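Local coordinates for integral membrane indolylacetylinositol arabinosyltransferase EmbC (Mycolicibacterium smegmatis, PDB 7BVE), which probably transfers arabinose units during mycobacterial cell wall synthesis, building arabinan polymers as a membrane-embedded glycosyltransferase of the emb family, at residues A412-F423 with I462-I473. Residues are numbered along the deposited sequence; the frame is centred on the assembly and turned at random.
Sequences AVAIIIGALTLF and IAAAGTVTIFLI
Phe423 lays one face of its ring over the end of Ile473: CD1 of the isoleucine stands 3.5 Å from the centroid of the Phe423 ring, 6° off the ring normal, a CH-pi contact in which one methyl meets all six ring carbons. Ile473 reaches there because its CG1 branch runs anti to the carbonyl carbon (chi1 -62°) and is then extended to CD1. On the N-terminal side of this contact two roughly parallel helices, both predicted to span the membrane, pair through segments 412-422 and 462-467, which cross at -21° with axes 8.4 Å apart. Alanine and glycine lie where the helices come close. CB of Ala465 packs 3.7 Å from CG1 of Ile416, while Ile415 sets CG2 3.8 Å from the CA of Gly466, and the side chains of Ile415 and Ile462 cross at about a right angle, Ile415 CD1 lying 3.8 Å from Ile462 CG2. A type I beta turn runs from Thr467 to Ile470, and Thr469 within it faces Ala419, OG1 3.5 Å from the alanine CB. Leu420 and Leu472 likewise cross, Leu420 CD1 lying 3.7 Å from Leu472 CD2. Leu231 of helix 214-238 touches both Ile416 and Ala465, extending the apolar layer to a third helix. With no hydrogen bond between the two segments, this pairing within the GT-C-like membrane region rests mainly on van der Waals contact between apolar groups.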
# COMPACT_ATOMS: atom_id res chain seq x y z
N ALA A 412 -23.34 -2.08 37.41
CA ALA A 412 -24.15 -3.06 36.69
C ALA A 412 -24.81 -2.45 35.46
O ALA A 412 -24.92 -3.11 34.41
CB ALA A 412 -25.20 -3.66 37.62
N VAL A 413 -25.23 -1.19 35.56
CA VAL A 413 -25.78 -0.48 34.41
C VAL A 413 -24.71 -0.28 33.34
O VAL A 413 -24.98 -0.40 32.14
CB VAL A 413 -26.41 0.85 34.87
CG1 VAL A 413 -26.77 1.73 33.71
CG2 VAL A 413 -27.65 0.57 35.66
N ALA A 414 -23.47 -0.04 33.76
CA ALA A 414 -22.37 0.07 32.81
C ALA A 414 -22.07 -1.25 32.12
O ALA A 414 -21.70 -1.27 30.94
CB ALA A 414 -21.13 0.58 33.51
N ILE A 415 -22.23 -2.37 32.83
CA ILE A 415 -22.08 -3.68 32.21
C ILE A 415 -23.16 -3.92 31.16
O ILE A 415 -22.88 -4.43 30.06
CB ILE A 415 -22.07 -4.79 33.28
CG1 ILE A 415 -20.80 -4.69 34.13
CG2 ILE A 415 -22.13 -6.17 32.68
CD1 ILE A 415 -20.82 -5.60 35.31
N ILE A 416 -24.40 -3.52 31.46
CA ILE A 416 -25.50 -3.65 30.49
C ILE A 416 -25.25 -2.80 29.25
O ILE A 416 -25.39 -3.27 28.12
CB ILE A 416 -26.84 -3.30 31.15
CG1 ILE A 416 -27.21 -4.34 32.19
CG2 ILE A 416 -27.95 -3.18 30.13
CD1 ILE A 416 -28.41 -3.96 33.01
N ILE A 417 -24.82 -1.54 29.44
CA ILE A 417 -24.59 -0.64 28.30
C ILE A 417 -23.38 -1.10 27.48
O ILE A 417 -23.41 -1.05 26.24
CB ILE A 417 -24.42 0.80 28.81
CG1 ILE A 417 -25.72 1.30 29.42
CG2 ILE A 417 -24.04 1.75 27.69
CD1 ILE A 417 -25.57 2.61 30.13
N GLY A 418 -22.34 -1.61 28.14
CA GLY A 418 -21.17 -2.08 27.40
C GLY A 418 -21.44 -3.34 26.61
O GLY A 418 -20.97 -3.48 25.48
N ALA A 419 -22.22 -4.26 27.18
CA ALA A 419 -22.60 -5.46 26.43
C ALA A 419 -23.59 -5.12 25.33
O ALA A 419 -23.68 -5.82 24.32
CB ALA A 419 -23.19 -6.50 27.38
N LEU A 420 -24.34 -4.04 25.50
CA LEU A 420 -25.31 -3.64 24.49
C LEU A 420 -24.62 -3.01 23.29
O LEU A 420 -25.00 -3.25 22.15
CB LEU A 420 -26.31 -2.67 25.11
CG LEU A 420 -27.59 -2.35 24.37
CD1 LEU A 420 -28.44 -3.59 24.32
CD2 LEU A 420 -28.32 -1.23 25.07
N THR A 421 -23.60 -2.18 23.54
CA THR A 421 -22.86 -1.58 22.43
C THR A 421 -21.75 -2.48 21.92
O THR A 421 -21.10 -2.13 20.93
CB THR A 421 -22.25 -0.24 22.83
OG1 THR A 421 -21.23 -0.44 23.82
CG2 THR A 421 -23.31 0.66 23.39
N LEU A 422 -21.49 -3.61 22.57
CA LEU A 422 -20.55 -4.57 22.01
C LEU A 422 -21.13 -5.27 20.78
O LEU A 422 -20.38 -5.69 19.90
CB LEU A 422 -20.17 -5.60 23.08
CG LEU A 422 -19.10 -6.64 22.79
CD1 LEU A 422 -17.76 -5.98 22.61
CD2 LEU A 422 -19.05 -7.65 23.91
N PHE A 423 -22.45 -5.38 20.70
CA PHE A 423 -23.12 -6.09 19.62
C PHE A 423 -23.87 -5.16 18.68
O PHE A 423 -24.85 -5.56 18.06
CB PHE A 423 -24.07 -7.14 20.18
CG PHE A 423 -23.38 -8.26 20.86
CD1 PHE A 423 -22.79 -9.27 20.13
CD2 PHE A 423 -23.32 -8.31 22.24
CE1 PHE A 423 -22.14 -10.30 20.75
CE2 PHE A 423 -22.67 -9.34 22.87
CZ PHE A 423 -22.08 -10.34 22.13
N ILE A 462 -24.72 -9.03 39.16
CA ILE A 462 -23.68 -8.72 38.18
C ILE A 462 -23.72 -9.73 37.04
O ILE A 462 -23.63 -9.37 35.86
CB ILE A 462 -22.31 -8.66 38.86
CG1 ILE A 462 -22.30 -7.60 39.95
CG2 ILE A 462 -21.20 -8.40 37.86
CD1 ILE A 462 -22.56 -6.21 39.46
N ALA A 463 -23.90 -11.01 37.38
CA ALA A 463 -23.98 -12.05 36.35
C ALA A 463 -25.27 -11.93 35.54
O ALA A 463 -25.26 -12.13 34.32
CB ALA A 463 -23.88 -13.43 36.99
N ALA A 464 -26.39 -11.60 36.20
CA ALA A 464 -27.65 -11.43 35.49
C ALA A 464 -27.59 -10.24 34.52
O ALA A 464 -28.05 -10.33 33.37
CB ALA A 464 -28.79 -11.26 36.48
N ALA A 465 -27.02 -9.12 34.97
CA ALA A 465 -26.86 -7.96 34.11
C ALA A 465 -25.87 -8.23 32.98
O ALA A 465 -26.01 -7.67 31.89
CB ALA A 465 -26.40 -6.76 34.93
N GLY A 466 -24.88 -9.09 33.22
CA GLY A 466 -23.95 -9.44 32.16
C GLY A 466 -24.58 -10.32 31.10
O GLY A 466 -24.24 -10.22 29.92
N THR A 467 -25.49 -11.21 31.49
CA THR A 467 -26.08 -12.14 30.54
C THR A 467 -27.44 -11.72 30.01
O THR A 467 -28.06 -12.50 29.29
CB THR A 467 -26.21 -13.53 31.16
OG1 THR A 467 -27.11 -13.48 32.27
CG2 THR A 467 -24.86 -14.04 31.63
N VAL A 468 -27.94 -10.53 30.35
CA VAL A 468 -29.23 -10.08 29.81
C VAL A 468 -29.22 -9.84 28.30
O VAL A 468 -30.28 -9.82 27.68
CB VAL A 468 -29.67 -8.80 30.57
CG1 VAL A 468 -28.89 -7.58 30.11
CG2 VAL A 468 -31.17 -8.56 30.48
N THR A 469 -28.05 -9.72 27.67
CA THR A 469 -28.00 -9.38 26.24
C THR A 469 -28.25 -10.60 25.35
O THR A 469 -28.63 -10.44 24.18
CB THR A 469 -26.64 -8.74 25.95
OG1 THR A 469 -26.38 -7.75 26.96
CG2 THR A 469 -26.64 -8.00 24.62
N ILE A 470 -28.10 -11.81 25.89
CA ILE A 470 -28.35 -13.04 25.14
C ILE A 470 -29.83 -13.16 24.75
O ILE A 470 -30.16 -13.72 23.70
CB ILE A 470 -27.85 -14.24 25.98
CG1 ILE A 470 -26.34 -14.12 26.16
CG2 ILE A 470 -28.12 -15.57 25.33
CD1 ILE A 470 -25.76 -15.10 27.13
N PHE A 471 -30.73 -12.57 25.54
CA PHE A 471 -32.13 -12.50 25.16
C PHE A 471 -32.36 -11.60 23.96
O PHE A 471 -33.38 -11.73 23.28
CB PHE A 471 -32.98 -11.98 26.31
CG PHE A 471 -32.98 -12.85 27.51
CD1 PHE A 471 -33.69 -14.03 27.53
CD2 PHE A 471 -32.28 -12.48 28.64
CE1 PHE A 471 -33.69 -14.83 28.64
CE2 PHE A 471 -32.28 -13.27 29.76
CZ PHE A 471 -32.99 -14.45 29.76
N LEU A 472 -31.45 -10.66 23.69
CA LEU A 472 -31.59 -9.77 22.55
C LEU A 472 -30.91 -10.32 21.31
O LEU A 472 -31.39 -10.11 20.20
CB LEU A 472 -31.02 -8.39 22.89
CG LEU A 472 -31.19 -7.26 21.88
CD1 LEU A 472 -32.66 -6.91 21.71
CD2 LEU A 472 -30.40 -6.05 22.28
N ILE A 473 -29.80 -11.03 21.50
CA ILE A 473 -29.10 -11.62 20.36
C ILE A 473 -29.88 -12.79 19.79
O ILE A 473 -30.09 -12.90 18.58
CB ILE A 473 -27.68 -12.04 20.77
CG1 ILE A 473 -26.87 -10.84 21.22
CG2 ILE A 473 -26.97 -12.71 19.63
CD1 ILE A 473 -25.60 -11.25 21.88